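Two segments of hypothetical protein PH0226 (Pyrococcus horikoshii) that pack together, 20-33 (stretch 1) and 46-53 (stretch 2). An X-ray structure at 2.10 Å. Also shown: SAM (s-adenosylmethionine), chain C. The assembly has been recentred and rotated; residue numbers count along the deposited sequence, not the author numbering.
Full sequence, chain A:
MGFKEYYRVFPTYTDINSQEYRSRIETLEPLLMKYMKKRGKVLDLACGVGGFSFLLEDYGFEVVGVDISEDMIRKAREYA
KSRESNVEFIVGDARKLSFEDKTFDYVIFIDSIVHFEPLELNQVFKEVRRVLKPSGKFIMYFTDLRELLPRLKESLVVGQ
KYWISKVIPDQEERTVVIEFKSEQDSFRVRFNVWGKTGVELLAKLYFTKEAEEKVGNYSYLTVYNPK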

# COMPACT_ATOMS: atom_id res chain seq x y z
N GLU A 20 -2.75 -2.01 0.57
CA GLU A 20 -3.85 -1.07 0.34
C GLU A 20 -3.65 0.23 1.13
O GLU A 20 -3.73 1.32 0.56
CB GLU A 20 -5.20 -1.69 0.75
CG GLU A 20 -5.74 -2.77 -0.19
CD GLU A 20 -4.98 -4.09 -0.10
OE1 GLU A 20 -4.19 -4.26 0.86
OE2 GLU A 20 -5.18 -4.96 -0.98
N TYR A 21 -3.39 0.09 2.42
CA TYR A 21 -3.19 1.23 3.31
C TYR A 21 -1.93 2.03 2.94
O TYR A 21 -1.95 3.26 2.91
CB TYR A 21 -3.09 0.73 4.76
CG TYR A 21 -3.54 1.70 5.83
CD1 TYR A 21 -2.87 2.90 6.05
CD2 TYR A 21 -4.60 1.38 6.68
CE1 TYR A 21 -3.24 3.77 7.09
CE2 TYR A 21 -4.98 2.23 7.72
CZ TYR A 21 -4.30 3.42 7.92
OH TYR A 21 -4.67 4.25 8.96
N ARG A 22 -0.84 1.32 2.66
CA ARG A 22 0.42 1.97 2.30
C ARG A 22 0.25 2.80 1.04
O ARG A 22 0.81 3.89 0.92
CB ARG A 22 1.53 0.94 2.10
CG ARG A 22 1.96 0.26 3.39
CD ARG A 22 3.13 -0.70 3.15
NE ARG A 22 3.70 -1.16 4.41
CZ ARG A 22 4.80 -1.90 4.51
NH1 ARG A 22 5.46 -2.27 3.42
NH2 ARG A 22 5.25 -2.26 5.71
N SER A 23 -0.52 2.27 0.09
CA SER A 23 -0.79 2.95 -1.16
C SER A 23 -1.42 4.32 -0.90
O SER A 23 -1.06 5.31 -1.53
CB SER A 23 -1.74 2.12 -2.02
OG SER A 23 -2.14 2.84 -3.17
N ARG A 24 -2.36 4.37 0.04
CA ARG A 24 -3.04 5.60 0.39
C ARG A 24 -2.06 6.59 1.02
O ARG A 24 -2.06 7.78 0.69
CB ARG A 24 -4.19 5.31 1.36
CG ARG A 24 -5.27 4.41 0.77
CD ARG A 24 -6.21 3.93 1.86
NE ARG A 24 -6.78 5.05 2.57
CZ ARG A 24 -6.73 5.22 3.89
NH1 ARG A 24 -6.14 4.33 4.67
NH2 ARG A 24 -7.27 6.30 4.41
N ILE A 25 -1.22 6.10 1.92
CA ILE A 25 -0.24 6.95 2.58
C ILE A 25 0.74 7.55 1.57
O ILE A 25 0.90 8.77 1.50
CB ILE A 25 0.56 6.15 3.65
CG1 ILE A 25 -0.35 5.85 4.84
CG2 ILE A 25 1.79 6.93 4.08
CD1 ILE A 25 0.32 5.05 5.94
N GLU A 26 1.37 6.70 0.78
CA GLU A 26 2.35 7.17 -0.19
C GLU A 26 1.77 8.07 -1.28
O GLU A 26 2.50 8.83 -1.92
CB GLU A 26 3.09 5.98 -0.80
CG GLU A 26 3.68 5.06 0.27
CD GLU A 26 4.54 3.94 -0.29
OE1 GLU A 26 4.13 3.31 -1.29
OE2 GLU A 26 5.62 3.69 0.28
N THR A 27 0.47 7.99 -1.50
CA THR A 27 -0.15 8.83 -2.51
C THR A 27 -0.34 10.24 -1.94
O THR A 27 -0.06 11.23 -2.60
CB THR A 27 -1.51 8.26 -2.97
OG1 THR A 27 -1.29 7.09 -3.76
CG2 THR A 27 -2.27 9.29 -3.81
N LEU A 28 -0.80 10.31 -0.69
CA LEU A 28 -1.04 11.60 -0.04
C LEU A 28 0.19 12.24 0.59
O LEU A 28 0.30 13.46 0.62
CB LEU A 28 -2.13 11.45 1.03
CG LEU A 28 -3.52 11.09 0.49
CD1 LEU A 28 -4.52 10.99 1.63
CD2 LEU A 28 -3.96 12.16 -0.51
N GLU A 29 1.12 11.42 1.07
CA GLU A 29 2.34 11.90 1.72
C GLU A 29 2.98 13.13 1.08
O GLU A 29 3.18 14.15 1.74
CB GLU A 29 3.37 10.77 1.79
CG GLU A 29 4.61 11.14 2.58
CD GLU A 29 5.67 10.07 2.52
OE1 GLU A 29 5.34 8.88 2.70
OE2 GLU A 29 6.85 10.42 2.29
N PRO A 30 3.33 13.06 -0.22
CA PRO A 30 3.96 14.20 -0.89
C PRO A 30 3.08 15.45 -0.94
O PRO A 30 3.57 16.57 -0.87
CB PRO A 30 4.26 13.64 -2.28
CG PRO A 30 3.14 12.67 -2.49
CD PRO A 30 3.09 11.96 -1.16
N LEU A 31 1.77 15.25 -1.06
CA LEU A 31 0.84 16.36 -1.12
C LEU A 31 0.70 17.02 0.25
O LEU A 31 0.56 18.24 0.35
CB LEU A 31 -0.52 15.87 -1.61
CG LEU A 31 -0.50 15.10 -2.93
CD1 LEU A 31 -1.91 14.74 -3.34
CD2 LEU A 31 0.15 15.96 -4.01
N LEU A 32 0.74 16.21 1.31
CA LEU A 32 0.62 16.73 2.67
C LEU A 32 1.83 17.55 3.07
O LEU A 32 1.72 18.51 3.84
CB LEU A 32 0.42 15.57 3.65
CG LEU A 32 -0.93 14.84 3.58
CD1 LEU A 32 -0.97 13.73 4.62
CD2 LEU A 32 -2.06 15.82 3.80
N MSE A 33 3.00 17.19 2.55
CA MSE A 33 4.21 17.92 2.87
C MSE A 33 4.31 19.21 2.08
O MSE A 33 4.99 20.15 2.48
CB MSE A 33 5.43 17.04 2.64
CG MSE A 33 5.48 15.86 3.59
SE MSE A 33 5.01 16.38 5.41
CE MSE A 33 3.21 15.71 5.47
N ALA A 46 -10.99 11.69 13.00
CA ALA A 46 -11.47 10.42 12.45
C ALA A 46 -10.21 9.72 11.93
O ALA A 46 -10.10 9.40 10.75
CB ALA A 46 -12.47 10.68 11.29
N CYS A 47 -9.25 9.50 12.84
CA CYS A 47 -7.96 8.90 12.51
C CYS A 47 -7.92 7.41 12.16
O CYS A 47 -6.90 6.93 11.65
CB CYS A 47 -6.97 9.14 13.66
SG CYS A 47 -7.48 8.41 15.23
N GLY A 48 -9.00 6.69 12.42
CA GLY A 48 -8.99 5.27 12.10
C GLY A 48 -7.94 4.57 12.96
O GLY A 48 -7.91 4.76 14.18
N VAL A 49 -7.07 3.79 12.33
CA VAL A 49 -6.04 3.08 13.08
C VAL A 49 -4.75 3.90 13.30
O VAL A 49 -3.75 3.37 13.79
CB VAL A 49 -5.72 1.69 12.44
CG1 VAL A 49 -6.95 0.79 12.55
CG2 VAL A 49 -5.33 1.84 10.99
N GLY A 50 -4.80 5.18 12.93
CA GLY A 50 -3.66 6.06 13.14
C GLY A 50 -2.53 6.09 12.13
O GLY A 50 -1.48 6.70 12.38
N GLY A 51 -2.72 5.47 10.97
CA GLY A 51 -1.68 5.46 9.97
C GLY A 51 -1.11 6.83 9.59
O GLY A 51 0.11 7.00 9.54
N PHE A 52 -1.97 7.80 9.33
CA PHE A 52 -1.48 9.12 8.94
C PHE A 52 -0.90 9.89 10.12
O PHE A 52 -0.15 10.85 9.94
CB PHE A 52 -2.58 9.92 8.24
CG PHE A 52 -2.84 9.46 6.84
CD1 PHE A 52 -2.05 9.91 5.80
CD2 PHE A 52 -3.83 8.52 6.58
CE1 PHE A 52 -2.23 9.43 4.50
CE2 PHE A 52 -4.02 8.03 5.28
CZ PHE A 52 -3.22 8.48 4.25
N SER A 53 -1.23 9.46 11.33
CA SER A 53 -0.69 10.11 12.52
C SER A 53 0.79 9.76 12.61
O SER A 53 1.64 10.65 12.67
CB SER A 53 -1.43 9.62 13.77
OG SER A 53 -2.77 10.08 13.77
N SAM C . -8.63 9.01 8.52
CA SAM C . -8.71 7.52 8.46
C SAM C . -7.70 7.00 7.44
O SAM C . -7.09 5.95 7.71
OXT SAM C . -7.56 7.70 6.39
CB SAM C . -10.09 7.15 8.00
CG SAM C . -10.51 5.83 8.41
SD SAM C . -12.20 5.35 7.86
CE SAM C . -12.16 5.37 6.18
C5' SAM C . -13.28 6.60 8.58
C4' SAM C . -13.29 6.74 10.18
O4' SAM C . -14.22 7.81 10.57
C3' SAM C . -13.86 5.53 10.90
O3' SAM C . -12.58 5.07 11.57
C2' SAM C . -14.77 5.95 12.01
O2' SAM C . -14.77 5.39 13.28
C1' SAM C . -14.58 7.51 11.90
N9 SAM C . -15.78 8.26 12.31
C8 SAM C . -17.11 8.18 11.91
N7 SAM C . -17.90 9.03 12.51
C5 SAM C . -17.07 9.72 13.35
C6 SAM C . -17.26 10.80 14.31
N6 SAM C . -18.46 11.36 14.54
N1 SAM C . -16.15 11.29 15.03
C2 SAM C . -14.91 10.75 14.83
N3 SAM C . -14.62 9.74 13.96
C4 SAM C . -15.74 9.26 13.24
O HOH W 1 -7.15 4.19 9.60

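Stretch 1 is part of a longer helix, kinked where the N atoms of Pro30 and Leu31 lack a bond to the turn before, and its contact with stretch 2 begins at Tyr21. The CA-to-CB bond of Tyr21 points sideways, but with chi1 at -152° (t) the ring carries its hydroxyl to the start of the second helix. There Gly51 N donates a hydrogen bond to Tyr21 OH (3.1 Å, N-H...O angle 135°). Gly51 has no side chain, and the coordinates require that: an ideal CB would lie 2.2 Å from Tyr21 CE1, a clash. Val49 closes in on the same ring, with its CG2 3.3 Å from Tyr21 CE2. A water extends this polar site, its O hydrogen-bonded to Tyr21 OH at 2.6 Å; it accepts from Val49 N at 2.8 Å and donates to SAM O at 2.6 Å.

The CA-to-CB bond of Arg24 points toward stretch 2, and the side chain serves both protein and ligand. Its NH2 lies 3.8 Å from Phe52 CE2, near the plane of the phenyl ring, while Phe52 CE2 in turn lies over one face of the guanidinium. Arg24 NH2 also donates a very short hydrogen bond of 2.4 Å to SAM OXT, which sits near the guanidinium plane, at its edge.

One turn on from Tyr21, Ile25 covers a face of the Phe52 ring. Its CG1 is 4.2 Å from the ring centroid and only 20° off the normal, the geometry of a CH-pi contact. Ile25 CD1 also approaches Gly51 O, at 4.1 Å.

The CA-to-CB bonds of Leu28 and Leu32 point toward stretch 2, and the side chains meet the ring obliquely: Leu28 CD1 is 3.9 Å from Phe52 CZ, and Leu32 CD1 is 4.1 Å from Phe52 CD1. Arg24, Ile25, Leu28 and Leu32 thus form the hole that receives Phe52 as a knob. Phe52 loses 133 Å² to stretch 1, the largest share of any residue here.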